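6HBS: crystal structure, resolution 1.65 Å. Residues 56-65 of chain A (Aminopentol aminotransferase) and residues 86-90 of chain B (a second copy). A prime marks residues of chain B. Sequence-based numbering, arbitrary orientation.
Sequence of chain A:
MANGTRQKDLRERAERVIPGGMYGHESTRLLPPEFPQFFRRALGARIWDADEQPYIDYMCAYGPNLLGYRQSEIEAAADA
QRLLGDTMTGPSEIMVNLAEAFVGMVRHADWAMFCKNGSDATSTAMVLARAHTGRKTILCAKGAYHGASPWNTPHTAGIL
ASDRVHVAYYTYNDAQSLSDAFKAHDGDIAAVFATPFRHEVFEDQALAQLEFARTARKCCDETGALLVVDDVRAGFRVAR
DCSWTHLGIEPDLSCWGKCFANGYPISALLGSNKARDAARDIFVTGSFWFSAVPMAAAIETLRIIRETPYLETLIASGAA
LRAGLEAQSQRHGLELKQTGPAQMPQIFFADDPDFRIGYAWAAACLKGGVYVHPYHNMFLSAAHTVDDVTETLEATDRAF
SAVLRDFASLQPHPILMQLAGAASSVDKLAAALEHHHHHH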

# COMPACT_ATOMS: atom_id res chain seq x y z
N ILE A 56 10.12 22.85 13.83
CA ILE A 56 9.68 23.26 12.52
C ILE A 56 10.19 22.19 11.54
O ILE A 56 11.40 21.92 11.48
CB ILE A 56 10.17 24.67 12.16
CG1 ILE A 56 9.71 25.70 13.20
CG2 ILE A 56 9.68 25.04 10.78
CD1 ILE A 56 10.41 27.06 13.07
N ASP A 57 9.27 21.60 10.78
CA ASP A 57 9.53 20.34 10.09
C ASP A 57 9.86 20.57 8.61
O ASP A 57 8.97 20.84 7.83
CB ASP A 57 8.34 19.41 10.28
CG ASP A 57 8.39 18.14 9.45
OD1 ASP A 57 9.51 17.64 9.21
OD2 ASP A 57 7.32 17.73 8.97
N TYR A 58 11.14 20.42 8.21
CA TYR A 58 11.52 20.58 6.80
C TYR A 58 11.54 19.23 6.07
O TYR A 58 11.94 19.18 4.92
CB TYR A 58 12.82 21.39 6.65
CG TYR A 58 12.60 22.83 7.01
CD1 TYR A 58 12.02 23.70 6.10
CD2 TYR A 58 12.82 23.29 8.29
CE1 TYR A 58 11.74 25.02 6.44
CE2 TYR A 58 12.52 24.60 8.66
CZ TYR A 58 12.01 25.48 7.71
OH TYR A 58 11.69 26.76 8.03
N MET A 59 11.04 18.16 6.70
CA MET A 59 10.81 16.90 5.96
C MET A 59 9.38 16.83 5.41
O MET A 59 9.13 16.11 4.46
CB MET A 59 11.03 15.67 6.83
CG MET A 59 12.41 15.52 7.35
SD MET A 59 13.68 16.06 6.21
CE MET A 59 13.55 14.94 4.84
N CYS A 60 8.46 17.59 5.99
CA CYS A 60 7.01 17.48 5.62
C CYS A 60 6.62 15.99 5.52
O CYS A 60 6.00 15.54 4.56
CB CYS A 60 6.69 18.15 4.30
SG CYS A 60 6.96 19.94 4.26
N ALA A 61 6.99 15.24 6.55
CA ALA A 61 6.63 13.82 6.67
C ALA A 61 7.23 13.01 5.49
O ALA A 61 6.69 11.96 5.13
CB ALA A 61 5.12 13.72 6.73
N TYR A 62 8.33 13.50 4.92
CA TYR A 62 9.06 12.94 3.74
C TYR A 62 8.22 13.08 2.49
O TYR A 62 8.31 12.27 1.60
CB TYR A 62 9.49 11.48 3.96
CG TYR A 62 10.73 11.35 4.80
CD1 TYR A 62 10.67 11.33 6.19
CD2 TYR A 62 11.97 11.24 4.21
CE1 TYR A 62 11.82 11.23 6.95
CE2 TYR A 62 13.13 11.10 4.95
CZ TYR A 62 13.05 11.09 6.33
OH TYR A 62 14.21 10.97 7.04
N GLY A 63 7.45 14.17 2.43
CA GLY A 63 6.72 14.61 1.27
C GLY A 63 5.24 14.85 1.51
O GLY A 63 4.69 15.83 1.02
N PRO A 64 4.49 13.92 2.16
CA PRO A 64 3.03 14.04 2.23
C PRO A 64 2.43 15.35 2.77
O PRO A 64 1.34 15.69 2.36
CB PRO A 64 2.65 12.88 3.17
CG PRO A 64 3.70 11.82 2.84
CD PRO A 64 4.97 12.61 2.63
N ASN A 65 3.13 16.05 3.65
CA ASN A 65 2.57 17.28 4.22
C ASN A 65 2.79 18.44 3.24
O ASN A 65 3.77 19.18 3.37
CB ASN A 65 3.12 17.59 5.61
CG ASN A 65 2.49 18.84 6.19
OD1 ASN A 65 1.31 19.11 5.92
ND2 ASN A 65 3.26 19.59 6.97
N ASP B 86 -1.06 11.96 12.02
CA ASP B 86 -1.26 10.72 11.21
C ASP B 86 0.06 10.39 10.50
O ASP B 86 0.91 9.67 11.00
CB ASP B 86 -2.49 10.84 10.30
CG ASP B 86 -2.80 9.56 9.53
OD1 ASP B 86 -2.28 8.50 9.94
OD2 ASP B 86 -3.56 9.63 8.53
N THR B 87 0.26 10.95 9.32
CA THR B 87 1.50 10.74 8.55
C THR B 87 2.51 11.84 8.88
O THR B 87 2.36 12.96 8.38
CB THR B 87 1.16 10.75 7.07
OG1 THR B 87 0.13 9.79 6.86
CG2 THR B 87 2.38 10.49 6.20
N MET B 88 3.54 11.50 9.66
CA MET B 88 4.49 12.48 10.21
C MET B 88 5.90 12.10 9.74
O MET B 88 6.09 11.09 9.10
CB MET B 88 4.42 12.50 11.74
CG MET B 88 3.03 12.85 12.27
SD MET B 88 2.91 12.90 14.07
CE MET B 88 2.91 11.17 14.55
N THR B 89 6.88 12.92 10.12
CA THR B 89 8.29 12.74 9.73
C THR B 89 8.88 11.46 10.34
O THR B 89 9.82 10.87 9.81
CB THR B 89 9.06 14.00 10.11
OG1 THR B 89 8.53 15.00 9.24
CG2 THR B 89 10.55 13.83 9.98
N GLY B 90 8.31 11.03 11.47
CA GLY B 90 8.57 9.70 12.00
C GLY B 90 7.29 9.06 12.48
O GLY B 90 6.24 9.71 12.51

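Chain A enters this contact at the end of a strand, Ile56 and Asp57, and then runs as a turning loop past an irregular segment of chain B. The two backbones come nearest at Ala61 and Thr89′, whose CA atoms lie 3.6 Å apart, and the stretches together bury 288 Å². No backbone-to-backbone hydrogen bond joins them; both cross-chain hydrogen bonds use the hydroxyl of Thr89′.

Ile56 stays out of reach of the chain B stretch. Asp57 directs its CA-to-CB bond toward the partner, and with chi1 at 172° (t) its carboxylate meets Thr89′: OG1 of Thr89′ donates to OD1 of Asp57 at 2.8 Å, a bond that is short but weak. The same carboxylate organises its own loop. Met59 N donates to Asp57 OD1 at 3.0 Å with an angle of 146° at the hydrogen, and Ala61 N makes a weak bond to Asp57 OD2 at 3.5 Å. One carboxylate thus both braces the turn, through Met59 N and Ala61 N, and accepts the hydroxyl of Thr89′.

Tyr58 points away. Met59 starts toward chain B, and its CB lies 3.5 Å from Thr89′ OG1 and its CG 3.6 Å from Thr89′ CG2; beyond CG the side chain, with chi1, chi2 and chi3 all m, leads away. Cys60 also points away; its phi/psi of 44/49 begins a run of three residues with positive values of both angles, continued by Ala61 and Tyr62.

Ala61 is central. Its N donates to Thr89′ OG1 at 3.1 Å with an angle of 138°, so this hydroxyl accepts from Ala61 while donating to Asp57. Its methyl packs on the chain B backbone, with CB 3.3 Å from Thr87′ O and 3.5 Å from Met88′ C. The side chain of Met88′ points away, which leaves its main chain to make the contact.

Tyr62 begins sideways, but its ring comes nearer: CE1 lies 3.5 Å from Thr89′ O, which sits at the ring edge near its plane, where the aromatic C-H groups are slightly positive and suit a carbonyl oxygen. The turn is held by Gly63 N to Cys60 O at 2.9 Å and Asn65 N to Cys60 O at 3.1 Å. At phi/psi 127/-49, a CB on Gly63 would be jammed against the preceding carbonyl, so the backbone itself calls for glycine.

Pro64 closes the interface with a nonpolar contact, its CG 3.8 Å from Thr87′ CG2.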